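Local coordinates for protein protease lasA (Pseudomonas aeruginosa, PDB 3IT5) that cleaves pentaglycine cross-links of staphylococcal peptidoglycan and degrades elastin as a secreted zinc metallopeptidase of the M23 family, at residues G21-T26 / S34-Y39; T77-M82 / L121-L126. All coordinates share one frame; numbering follows the deposited sequence.

Contact 1 of 2, residues G21-T26 / S34-Y39; sequences GAHSNT and SFDASY. With ZN (zinc ion), chain E.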
loop_
_atom_site.group_PDB
_atom_site.type_symbol
_atom_site.label_atom_id
_atom_site.label_comp_id
_atom_site.label_asym_id
_atom_site.label_seq_id
_atom_site.Cartn_x
_atom_site.Cartn_y
_atom_site.Cartn_z
ATOM N N GLY A 21 -2.428 10.763 1.447
ATOM C CA GLY A 21 -3.099 10.997 0.172
ATOM C C GLY A 21 -2.503 10.261 -1.015
ATOM O O GLY A 21 -1.294 9.990 -1.061
ATOM N N ALA A 22 -3.363 9.938 -1.976
ATOM C CA ALA A 22 -2.954 9.255 -3.193
ATOM C C ALA A 22 -1.980 10.100 -4.006
ATOM O O ALA A 22 -2.078 11.332 -4.045
ATOM C CB ALA A 22 -4.170 8.883 -4.033
ATOM N N HIS A 23 -1.037 9.424 -4.645
ATOM C CA HIS A 23 -0.024 10.088 -5.449
ATOM C C HIS A 23 0.510 9.125 -6.490
ATOM O O HIS A 23 0.216 7.926 -6.442
ATOM C CB HIS A 23 1.108 10.642 -4.570
ATOM C CG HIS A 23 1.655 9.655 -3.587
ATOM N ND1 HIS A 23 1.008 9.337 -2.413
ATOM C CD2 HIS A 23 2.796 8.927 -3.595
ATOM C CE1 HIS A 23 1.722 8.450 -1.744
ATOM N NE2 HIS A 23 2.814 8.187 -2.438
ATOM N N SER A 24 1.270 9.650 -7.445
ATOM C CA SER A 24 1.937 8.808 -8.423
ATOM C C SER A 24 3.125 8.145 -7.743
ATOM O O SER A 24 3.572 8.599 -6.687
ATOM C CB SER A 24 2.387 9.626 -9.638
ATOM O OG SER A 24 3.570 10.358 -9.368
ATOM N N ASN A 25 3.619 7.062 -8.335
ATOM C CA ASN A 25 4.788 6.350 -7.828
ATOM C C ASN A 25 5.965 7.281 -7.524
ATOM O O ASN A 25 6.690 7.082 -6.549
ATOM C CB ASN A 25 5.211 5.276 -8.831
ATOM C CG ASN A 25 6.160 4.258 -8.237
ATOM O OD1 ASN A 25 5.884 3.666 -7.193
ATOM N ND2 ASN A 25 7.274 4.022 -8.922
ATOM N N THR A 26 6.130 8.302 -8.364
ATOM C CA THR A 26 7.204 9.284 -8.231
ATOM C C THR A 26 6.802 10.447 -7.329
ATOM O O THR A 26 7.643 11.269 -6.946
ATOM C CB THR A 26 7.609 9.852 -9.608
ATOM O OG1 THR A 26 6.487 10.526 -10.198
ATOM C CG2 THR A 26 8.075 8.736 -10.533
ATOM N N SER A 34 -0.599 5.317 -6.056
ATOM C CA SER A 34 -0.000 4.935 -4.777
ATOM C C SER A 34 -0.581 5.681 -3.579
ATOM O O SER A 34 -1.089 6.798 -3.710
ATOM C CB SER A 34 1.519 5.163 -4.815
ATOM O OG SER A 34 2.108 4.665 -6.011
ATOM N N PHE A 35 -0.504 5.046 -2.416
ATOM C CA PHE A 35 -0.690 5.735 -1.146
ATOM C C PHE A 35 0.276 5.183 -0.108
ATOM O O PHE A 35 0.680 4.017 -0.174
ATOM C CB PHE A 35 -2.153 5.706 -0.667
ATOM C CG PHE A 35 -2.617 4.373 -0.138
ATOM C CD1 PHE A 35 -2.462 4.049 1.210
ATOM C CD2 PHE A 35 -3.253 3.462 -0.977
ATOM C CE1 PHE A 35 -2.910 2.824 1.710
ATOM C CE2 PHE A 35 -3.711 2.241 -0.489
ATOM C CZ PHE A 35 -3.540 1.917 0.856
ATOM N N ASP A 36 0.667 6.036 0.829
ATOM C CA ASP A 36 1.580 5.635 1.885
ATOM C C ASP A 36 0.796 5.287 3.135
ATOM O O ASP A 36 -0.338 5.730 3.304
ATOM C CB ASP A 36 2.598 6.739 2.181
ATOM C CG ASP A 36 3.358 7.182 0.947
ATOM O OD1 ASP A 36 3.677 6.327 0.089
ATOM O OD2 ASP A 36 3.647 8.390 0.832
ATOM N N ALA A 37 1.404 4.477 3.996
ATOM C CA ALA A 37 0.793 4.084 5.252
ATOM C C ALA A 37 1.865 3.763 6.277
ATOM O O ALA A 37 2.889 3.154 5.961
ATOM C CB ALA A 37 -0.141 2.894 5.057
ATOM N N SER A 38 1.622 4.200 7.506
ATOM C CA SER A 38 2.514 3.930 8.616
ATOM C C SER A 38 1.668 3.857 9.874
ATOM O O SER A 38 0.705 4.621 10.023
ATOM C CB SER A 38 3.554 5.044 8.741
ATOM O OG SER A 38 4.473 4.776 9.780
ATOM N N TYR A 39 2.016 2.940 10.773
ATOM C CA TYR A 39 1.306 2.833 12.046
ATOM C C TYR A 39 1.233 4.187 12.751
ATOM O O TYR A 39 0.141 4.643 13.094
ATOM C CB TYR A 39 1.934 1.774 12.972
ATOM C CG TYR A 39 1.520 1.940 14.424
ATOM C CD1 TYR A 39 0.214 1.680 14.828
ATOM C CD2 TYR A 39 2.429 2.382 15.385
ATOM C CE1 TYR A 39 -0.181 1.850 16.155
ATOM C CE2 TYR A 39 2.048 2.557 16.718
ATOM C CZ TYR A 39 0.741 2.284 17.095
ATOM O OH TYR A 39 0.349 2.451 18.406
HETATM ZN ZN ZN E . 4.600 7.212 -1.518
HETATM O O HOH W 1 6.472 7.518 -0.623
#
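G21 approaches the partner segment 34-39 loosely, its carbonyl oxygen lying near the CA of F35, and takes up the ND1-H of H23 at 2.7 Å from ND1 to G21 O, a bond lying in the ring plane. This bond helps fix the rotation of the imidazole and, with ND1 as donor, leaves NE2 to the metal. A22, whose small side chain suits a buried position, lays its CA against S34 O in a CA-H...O contact of 3.1 Å. H23 then pairs with S34 as a single antiparallel bridge: H23 N gives to S34 O, and S34 N gives to H23 O, both at 2.8 Å. The side chain of H23 has CG between the backbone N and the carbonyl carbon (chi1 49°), which folds the ring back over strand 34-38 with S34 O beneath one face. NE2 binds zinc at 2.2 Å. D36 arrives from the strand at about a right angle to the H23 side chain, its carboxylate plane turned 59° from the imidazole, and places OD1 2.0 Å from the zinc. Imidazole and carboxylate thus probably bring a neutral nitrogen and a negative oxygen to one cation. N25 passes its CA close to S34 OG, which is hydrogen-bonded to S124. With H122 and a water completing the coordination, H23 and D36 are two of the three protein ligands in the His-Asp-His zinc site of M23 metallopeptidases.

Contact 2 of 2, residues T77-M82 / L121-L126; sequences TNYYHM and LHFSLL. With ZN (zinc ion), chain E.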
loop_
_atom_site.group_PDB
_atom_site.type_symbol
_atom_site.label_atom_id
_atom_site.label_comp_id
_atom_site.label_asym_id
_atom_site.label_seq_id
_atom_site.Cartn_x
_atom_site.Cartn_y
_atom_site.Cartn_z
ATOM N N THR A 77 0.487 -5.441 -7.134
ATOM C CA THR A 77 0.757 -4.407 -6.147
ATOM C C THR A 77 2.258 -4.249 -5.934
ATOM O O THR A 77 3.002 -5.229 -5.919
ATOM C CB THR A 77 0.031 -4.681 -4.814
ATOM O OG1 THR A 77 0.190 -6.057 -4.449
ATOM C CG2 THR A 77 -1.454 -4.367 -4.946
ATOM N N ASN A 78 2.693 -3.002 -5.798
ATOM C CA ASN A 78 4.089 -2.705 -5.528
ATOM C C ASN A 78 4.292 -2.214 -4.100
ATOM O O ASN A 78 3.427 -1.545 -3.536
ATOM C CB ASN A 78 4.620 -1.679 -6.528
ATOM C CG ASN A 78 6.115 -1.785 -6.726
ATOM O OD1 ASN A 78 6.601 -2.697 -7.397
ATOM N ND2 ASN A 78 6.858 -0.851 -6.138
ATOM N N TYR A 79 5.445 -2.554 -3.528
ATOM C CA TYR A 79 5.764 -2.254 -2.139
ATOM C C TYR A 79 7.185 -1.704 -2.084
ATOM O O TYR A 79 8.148 -2.430 -2.333
ATOM C CB TYR A 79 5.645 -3.516 -1.272
ATOM C CG TYR A 79 4.315 -4.226 -1.408
ATOM C CD1 TYR A 79 4.053 -5.063 -2.502
ATOM C CD2 TYR A 79 3.320 -4.058 -0.454
ATOM C CE1 TYR A 79 2.835 -5.698 -2.639
ATOM C CE2 TYR A 79 2.099 -4.702 -0.578
ATOM C CZ TYR A 79 1.861 -5.515 -1.671
ATOM O OH TYR A 79 0.648 -6.154 -1.791
ATOM N N TYR A 80 7.308 -0.415 -1.779
ATOM C CA TYR A 80 8.614 0.229 -1.717
ATOM C C TYR A 80 8.859 0.757 -0.310
ATOM O O TYR A 80 7.934 0.823 0.508
ATOM C CB TYR A 80 8.732 1.335 -2.785
ATOM C CG TYR A 80 10.136 1.888 -2.970
ATOM C CD1 TYR A 80 11.218 1.042 -3.226
ATOM C CD2 TYR A 80 10.378 3.259 -2.904
ATOM C CE1 TYR A 80 12.507 1.551 -3.400
ATOM C CE2 TYR A 80 11.668 3.778 -3.077
ATOM C CZ TYR A 80 12.719 2.923 -3.319
ATOM O OH TYR A 80 13.981 3.434 -3.486
ATOM N N HIS A 81 10.110 1.123 -0.033
ATOM C CA HIS A 81 10.571 1.446 1.320
ATOM C C HIS A 81 10.442 0.224 2.238
ATOM O O HIS A 81 10.023 0.338 3.386
ATOM C CB HIS A 81 9.826 2.646 1.916
ATOM C CG HIS A 81 9.820 3.864 1.046
ATOM N ND1 HIS A 81 10.966 4.401 0.497
ATOM C CD2 HIS A 81 8.804 4.679 0.672
ATOM C CE1 HIS A 81 10.652 5.480 -0.199
ATOM N NE2 HIS A 81 9.348 5.672 -0.107
ATOM N N MET A 82 10.807 -0.941 1.709
ATOM C CA MET A 82 10.749 -2.200 2.451
ATOM C C MET A 82 12.080 -2.509 3.123
ATOM O O MET A 82 13.111 -1.922 2.789
ATOM C CB MET A 82 10.369 -3.356 1.521
ATOM C CG MET A 82 8.958 -3.293 0.954
ATOM S SD MET A 82 7.683 -3.527 2.203
ATOM C CE MET A 82 8.003 -5.212 2.744
ATOM N N LEU A 121 5.333 2.861 4.366
ATOM C CA LEU A 121 5.236 2.034 3.167
ATOM C C LEU A 121 4.634 2.831 2.005
ATOM O O LEU A 121 3.561 3.420 2.142
ATOM C CB LEU A 121 4.394 0.779 3.438
ATOM C CG LEU A 121 3.892 0.002 2.211
ATOM C CD1 LEU A 121 5.012 -0.797 1.542
ATOM C CD2 LEU A 121 2.724 -0.904 2.578
ATOM N N HIS A 122 5.340 2.844 0.876
ATOM C CA HIS A 122 4.817 3.359 -0.388
ATOM C C HIS A 122 4.248 2.167 -1.167
ATOM O O HIS A 122 4.971 1.227 -1.493
ATOM C CB HIS A 122 5.933 4.090 -1.154
ATOM C CG HIS A 122 5.610 4.408 -2.581
ATOM N ND1 HIS A 122 4.996 5.581 -2.964
ATOM C CD2 HIS A 122 5.857 3.723 -3.724
ATOM C CE1 HIS A 122 4.863 5.598 -4.278
ATOM N NE2 HIS A 122 5.367 4.477 -4.764
ATOM N N PHE A 123 2.948 2.219 -1.451
ATOM C CA PHE A 123 2.192 1.056 -1.933
ATOM C C PHE A 123 1.417 1.394 -3.211
ATOM O O PHE A 123 0.565 2.279 -3.204
ATOM C CB PHE A 123 1.267 0.578 -0.801
ATOM C CG PHE A 123 0.182 -0.367 -1.229
ATOM C CD1 PHE A 123 0.464 -1.703 -1.494
ATOM C CD2 PHE A 123 -1.139 0.068 -1.315
ATOM C CE1 PHE A 123 -0.547 -2.586 -1.865
ATOM C CE2 PHE A 123 -2.161 -0.809 -1.688
ATOM C CZ PHE A 123 -1.863 -2.136 -1.966
ATOM N N SER A 124 1.714 0.682 -4.299
ATOM C CA SER A 124 1.200 1.035 -5.634
ATOM C C SER A 124 0.363 -0.047 -6.318
ATOM O O SER A 124 0.642 -1.237 -6.189
ATOM C CB SER A 124 2.357 1.406 -6.562
ATOM O OG SER A 124 3.228 2.340 -5.950
ATOM N N LEU A 125 -0.637 0.394 -7.078
ATOM C CA LEU A 125 -1.508 -0.494 -7.841
ATOM C C LEU A 125 -1.075 -0.582 -9.303
ATOM O O LEU A 125 -0.924 0.438 -9.983
ATOM C CB LEU A 125 -2.968 -0.028 -7.743
ATOM C CG LEU A 125 -4.094 -0.870 -8.363
ATOM C CD1 LEU A 125 -4.230 -2.237 -7.700
ATOM C CD2 LEU A 125 -5.411 -0.104 -8.271
ATOM N N LEU A 126 -0.889 -1.811 -9.776
ATOM C CA LEU A 126 -0.480 -2.069 -11.153
ATOM C C LEU A 126 -1.435 -3.000 -11.891
ATOM O O LEU A 126 -2.306 -3.628 -11.287
ATOM C CB LEU A 126 0.941 -2.647 -11.202
ATOM C CG LEU A 126 2.085 -1.725 -10.770
ATOM C CD1 LEU A 126 2.264 -1.744 -9.255
ATOM C CD2 LEU A 126 3.368 -2.141 -11.464
HETATM ZN ZN ZN E . 4.600 7.212 -1.518
HETATM O O HOH W 2 5.023 0.948 -4.597
HETATM O O HOH W 1 6.472 7.518 -0.623
#
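H122 and H81 approach each other through different first torsions: H122 holds CG anti to its backbone N (chi1 168°), whereas H81 holds CG anti to its carbonyl carbon (chi1 -52°), and CD2 of H81 comes to rest 3.5 Å from CB of H122. They stand at one end of an antiparallel strand pair, 77-80 with 121-126, in the central sheet of the M23 peptidase domain. N78 and S124 form a hydrogen-bonded pair, as do Y80 and H122; the bond from Y80 N to H122 O is nearly straight, while the return bond from H122 N to Y80 O is weak at 3.3 Å. H81, inferred to be a proton donor or acceptor, has a positive phi just where the regular pairing ends, and its ND1 is hydrogen-bonded to the carbonyl oxygen of A109. On the face carrying T77, Y79 and F123, the contact is apolar. Y79 and F123 lie side by side with ring planes at 52°, CE2 of Y79 meeting CD1 of F123 at 3.5 Å, and T77 CG2 rests against the far end of the F123 ring. The hydroxyls of T77 and Y79 share a hydrogen bond, satisfying polar tips among hydrophobic neighbours. L121 suits the same apolar side, its CD1 touching M82 SD. The opposite face, with N78, H122 and S124, is polar and carries a zinc ligand, H122. N78 OD1 accepts from R68, S124 OG is hydrogen-bonded to S34, and N78 ND2 donates to a water that in turn donates to H122 O and lies 2.6 Å from S124 OG.

Contacts 1 and 2 meet at the zinc, their centres about 8 Å apart, on strands 34-38 and 121-127, which are neighbours in one sheet. Contact 1 supplies H23 and D36 to the metal, and contact 2 supplies H122, whose ND1 binds at 2.2 Å. A second shell ties the two together: N25 OD1 lies 2.6 Å from H122 NE2, a probable hydrogen bond that would orient the ligand ring, and S34 OG lies 2.6 Å from S124 OG. The zinc-bound water, 2.1 Å from the metal, is common to both sites, and H81 NE2 makes a weak hydrogen bond to it. H120, the other inferred proton donor or acceptor, adjoins both D36 and H81.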